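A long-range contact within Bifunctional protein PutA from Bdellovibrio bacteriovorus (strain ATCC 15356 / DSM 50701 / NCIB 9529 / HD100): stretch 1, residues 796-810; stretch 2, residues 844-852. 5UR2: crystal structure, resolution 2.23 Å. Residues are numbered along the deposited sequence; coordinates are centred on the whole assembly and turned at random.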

# COMPACT_ATOMS: atom_id res chain seq x y z
N PHE B 796 32.30 29.79 -4.60
CA PHE B 796 31.58 29.03 -3.58
C PHE B 796 32.47 28.76 -2.37
O PHE B 796 32.05 28.96 -1.23
CB PHE B 796 31.07 27.72 -4.17
CG PHE B 796 30.54 26.79 -3.14
CD1 PHE B 796 29.26 26.93 -2.65
CD2 PHE B 796 31.32 25.75 -2.66
CE1 PHE B 796 28.76 26.07 -1.70
CE2 PHE B 796 30.82 24.89 -1.71
CZ PHE B 796 29.54 25.05 -1.23
N VAL B 797 33.70 28.30 -2.61
CA VAL B 797 34.59 27.93 -1.52
C VAL B 797 34.97 29.16 -0.69
O VAL B 797 35.08 29.07 0.54
CB VAL B 797 35.81 27.18 -2.08
CG1 VAL B 797 36.91 27.07 -1.05
CG2 VAL B 797 35.40 25.80 -2.51
N ASP B 798 35.16 30.31 -1.33
CA ASP B 798 35.46 31.51 -0.55
C ASP B 798 34.32 31.84 0.41
O ASP B 798 34.54 32.08 1.59
CB ASP B 798 35.76 32.70 -1.47
CG ASP B 798 35.99 34.02 -0.69
OD1 ASP B 798 37.05 34.16 -0.04
OD2 ASP B 798 35.11 34.91 -0.73
N ARG B 799 33.07 31.82 -0.08
CA ARG B 799 31.94 32.12 0.81
C ARG B 799 31.74 31.03 1.86
O ARG B 799 31.38 31.32 3.00
CB ARG B 799 30.67 32.32 0.01
CG ARG B 799 30.67 33.56 -0.87
CD ARG B 799 29.25 33.84 -1.34
NE ARG B 799 28.39 34.39 -0.28
CZ ARG B 799 27.07 34.51 -0.38
NH1 ARG B 799 26.45 34.10 -1.49
NH2 ARG B 799 26.36 35.03 0.61
N LEU B 800 31.98 29.76 1.48
CA LEU B 800 31.87 28.65 2.43
C LEU B 800 32.84 28.83 3.58
O LEU B 800 32.48 28.67 4.75
CB LEU B 800 32.13 27.32 1.72
CG LEU B 800 31.98 26.08 2.61
CD1 LEU B 800 30.51 25.78 2.92
CD2 LEU B 800 32.70 24.83 2.04
N VAL B 801 34.11 29.13 3.26
CA VAL B 801 35.14 29.31 4.28
C VAL B 801 34.81 30.51 5.17
O VAL B 801 34.90 30.44 6.40
CB VAL B 801 36.52 29.45 3.61
CG1 VAL B 801 37.57 29.95 4.62
CG2 VAL B 801 36.94 28.12 3.01
N GLU B 802 34.44 31.64 4.55
CA GLU B 802 34.10 32.81 5.35
C GLU B 802 32.88 32.55 6.23
O GLU B 802 32.84 33.01 7.38
CB GLU B 802 33.86 34.02 4.45
CG GLU B 802 35.13 34.52 3.79
CD GLU B 802 36.21 34.90 4.80
OE1 GLU B 802 35.89 35.51 5.83
OE2 GLU B 802 37.39 34.54 4.57
N THR B 803 31.89 31.80 5.73
CA THR B 803 30.72 31.51 6.56
C THR B 803 31.09 30.54 7.68
O THR B 803 30.65 30.71 8.82
CB THR B 803 29.58 30.93 5.71
OG1 THR B 803 29.20 31.86 4.70
CG2 THR B 803 28.36 30.65 6.56
N ALA B 804 31.91 29.53 7.37
CA ALA B 804 32.35 28.60 8.40
C ALA B 804 33.15 29.32 9.49
O ALA B 804 33.03 28.98 10.67
CB ALA B 804 33.16 27.47 7.78
N LYS B 805 33.94 30.35 9.12
CA LYS B 805 34.65 31.14 10.13
C LYS B 805 33.70 31.83 11.11
O LYS B 805 34.13 32.21 12.20
CB LYS B 805 35.52 32.23 9.50
CG LYS B 805 36.83 31.79 8.87
CD LYS B 805 37.58 33.00 8.33
CE LYS B 805 38.83 32.60 7.55
NZ LYS B 805 39.38 33.77 6.81
N SER B 806 32.45 32.04 10.72
CA SER B 806 31.55 32.86 11.53
C SER B 806 30.72 32.06 12.53
O SER B 806 30.14 32.67 13.43
CB SER B 806 30.62 33.66 10.62
OG SER B 806 31.38 34.43 9.70
N ILE B 807 30.61 30.74 12.40
CA ILE B 807 29.70 30.01 13.28
C ILE B 807 30.39 29.75 14.61
O ILE B 807 31.60 29.57 14.69
CB ILE B 807 29.17 28.71 12.64
CG1 ILE B 807 30.30 27.72 12.41
CG2 ILE B 807 28.44 29.03 11.34
CD1 ILE B 807 29.80 26.39 11.90
N GLU B 808 29.59 29.73 15.68
CA GLU B 808 30.10 29.70 17.04
C GLU B 808 29.99 28.29 17.63
O GLU B 808 28.98 27.61 17.44
CB GLU B 808 29.36 30.71 17.91
CG GLU B 808 29.38 32.13 17.36
CD GLU B 808 28.91 33.17 18.36
OE1 GLU B 808 29.36 33.13 19.53
OE2 GLU B 808 28.07 34.01 17.98
N ILE B 809 31.02 27.89 18.36
CA ILE B 809 31.08 26.58 19.02
C ILE B 809 31.02 26.82 20.52
O ILE B 809 31.86 27.54 21.07
CB ILE B 809 32.36 25.83 18.63
CG1 ILE B 809 32.49 25.69 17.11
CG2 ILE B 809 32.41 24.47 19.30
CD1 ILE B 809 33.35 26.76 16.46
N HIS B 810 30.03 26.24 21.19
CA HIS B 810 29.84 26.45 22.61
C HIS B 810 29.32 25.18 23.26
O HIS B 810 28.79 24.30 22.57
CB HIS B 810 28.84 27.58 22.90
CG HIS B 810 29.29 28.92 22.46
ND1 HIS B 810 30.34 29.59 23.05
CD2 HIS B 810 28.79 29.75 21.51
CE1 HIS B 810 30.49 30.76 22.46
NE2 HIS B 810 29.57 30.89 21.52
N LEU B 844 44.45 22.21 3.72
CA LEU B 844 43.52 22.63 4.76
C LEU B 844 42.97 24.01 4.41
O LEU B 844 43.73 24.98 4.36
CB LEU B 844 44.21 22.64 6.12
CG LEU B 844 43.27 23.11 7.23
CD1 LEU B 844 42.16 22.11 7.38
CD2 LEU B 844 44.00 23.32 8.55
N LEU B 845 41.66 24.10 4.18
CA LEU B 845 41.03 25.38 3.85
C LEU B 845 40.59 26.15 5.09
O LEU B 845 40.51 27.37 5.05
CB LEU B 845 39.81 25.21 2.93
CG LEU B 845 40.07 24.72 1.50
CD1 LEU B 845 38.78 24.56 0.74
CD2 LEU B 845 41.06 25.63 0.76
N PHE B 846 40.27 25.45 6.18
CA PHE B 846 39.74 26.12 7.37
C PHE B 846 39.70 25.14 8.54
O PHE B 846 39.28 23.99 8.38
CB PHE B 846 38.33 26.66 7.10
CG PHE B 846 37.60 27.07 8.34
CD1 PHE B 846 37.95 28.24 9.01
CD2 PHE B 846 36.57 26.29 8.84
CE1 PHE B 846 37.26 28.64 10.15
CE2 PHE B 846 35.87 26.68 9.98
CZ PHE B 846 36.22 27.85 10.64
N LYS B 847 40.11 25.62 9.71
CA LYS B 847 39.90 24.91 10.96
C LYS B 847 39.51 25.93 12.02
O LYS B 847 40.27 26.86 12.29
CB LYS B 847 41.14 24.11 11.39
CG LYS B 847 40.95 23.31 12.68
CD LYS B 847 41.79 22.01 12.72
CE LYS B 847 43.27 22.28 12.76
NZ LYS B 847 44.10 21.06 13.05
N GLY B 848 38.33 25.73 12.64
CA GLY B 848 37.80 26.68 13.59
C GLY B 848 38.44 26.59 14.96
O GLY B 848 39.15 25.64 15.29
N SER B 849 38.20 27.63 15.76
CA SER B 849 38.66 27.69 17.13
C SER B 849 37.59 27.16 18.07
O SER B 849 36.40 27.33 17.82
CB SER B 849 38.99 29.14 17.51
OG SER B 849 39.99 29.64 16.64
N VAL B 850 38.02 26.50 19.14
CA VAL B 850 37.06 25.81 20.01
C VAL B 850 37.43 26.04 21.46
O VAL B 850 38.60 26.13 21.83
CB VAL B 850 37.04 24.29 19.73
CG1 VAL B 850 36.49 24.00 18.34
CG2 VAL B 850 38.44 23.71 19.93
N PRO B 851 36.41 26.06 22.32
CA PRO B 851 36.66 26.17 23.76
C PRO B 851 37.16 24.85 24.33
O PRO B 851 37.17 23.81 23.67
CB PRO B 851 35.27 26.52 24.31
CG PRO B 851 34.34 25.88 23.36
CD PRO B 851 34.98 26.01 22.01
N GLY B 852 37.61 24.91 25.59
CA GLY B 852 38.02 23.74 26.32
C GLY B 852 36.93 23.19 27.23
O GLY B 852 35.78 23.63 27.23

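Phe846 lies at the centre of this contact and has more of its area covered by the other stretch than any other residue here. Its CA-to-CB bond points toward the helix, and chi1 is t. The ring reaches Ala804 and Lys805. Phe846 CE2 is 3.6 Å from Ala804 CB. Phe846 CZ lies 3.4 Å from Ala804 O. The near carbons of Lys805 also pack here, with Lys805 CG 3.4 Å from Phe846 CE1. Both Ala804 O and Lys805 CG approach the ring obliquely.

One turn back along the helix, Val801 bridges two residues of the strand. Val801 CG1 is 4.2 Å from Phe846 CB, and Val801 CG2 is 4.1 Å from Leu845 CB. Leu845 extends the apolar patch by a further turn: its CD1 is 3.6 Å from Val797 CG1. Val797, Val801 and Ala804 follow the three-to-four residue repeat of a helix, so they line one side of it. The strand runs in nearly the same direction, at 22° to the helix, with an axial closest approach of 8.7 Å. That spacing is filled by side chains.

Beyond the helix, Ile809 is the second apolar anchor. Its CA-to-CB bond points toward the other stretch. Ile809 CG2 is 4.2 Å from Val850 CG1 and 4.0 Å from Pro851 CD. Ile809 CD1 reaches the backbone, 3.4 Å from Ser849 O. Its chi2 of 96° lies between the usual wells. Pro851 CD also sits 3.6 Å from Ile809 O. Gly848 lies between the two anchors. A CB there would point toward stretch 1, but would be crowded by Phe846 CZ of its own stretch, at 3.4 Å.

No hydrogen bond crosses between the stretches. The contact therefore rests on packing, and 444 Å² is buried over both sides.

Beyond the contact, several polar side chains of stretch 1 pair with one another or with its backbone. The end of Lys805 leads away from stretch 2, and Lys805 NZ forms a salt bridge with Glu802 OE2 at 3.1 Å. Lys805 thus lays CB and CG near the Phe846 ring, while its NZ turns to Glu802. Ser806 OG donates a hydrogen bond to Glu802 O at 3.1 Å. His810 points away from stretch 2 at its CA-to-CB bond. Its NE2 donates to Glu808 OE1 at 3.0 Å, with a nearly straight angle of 172°.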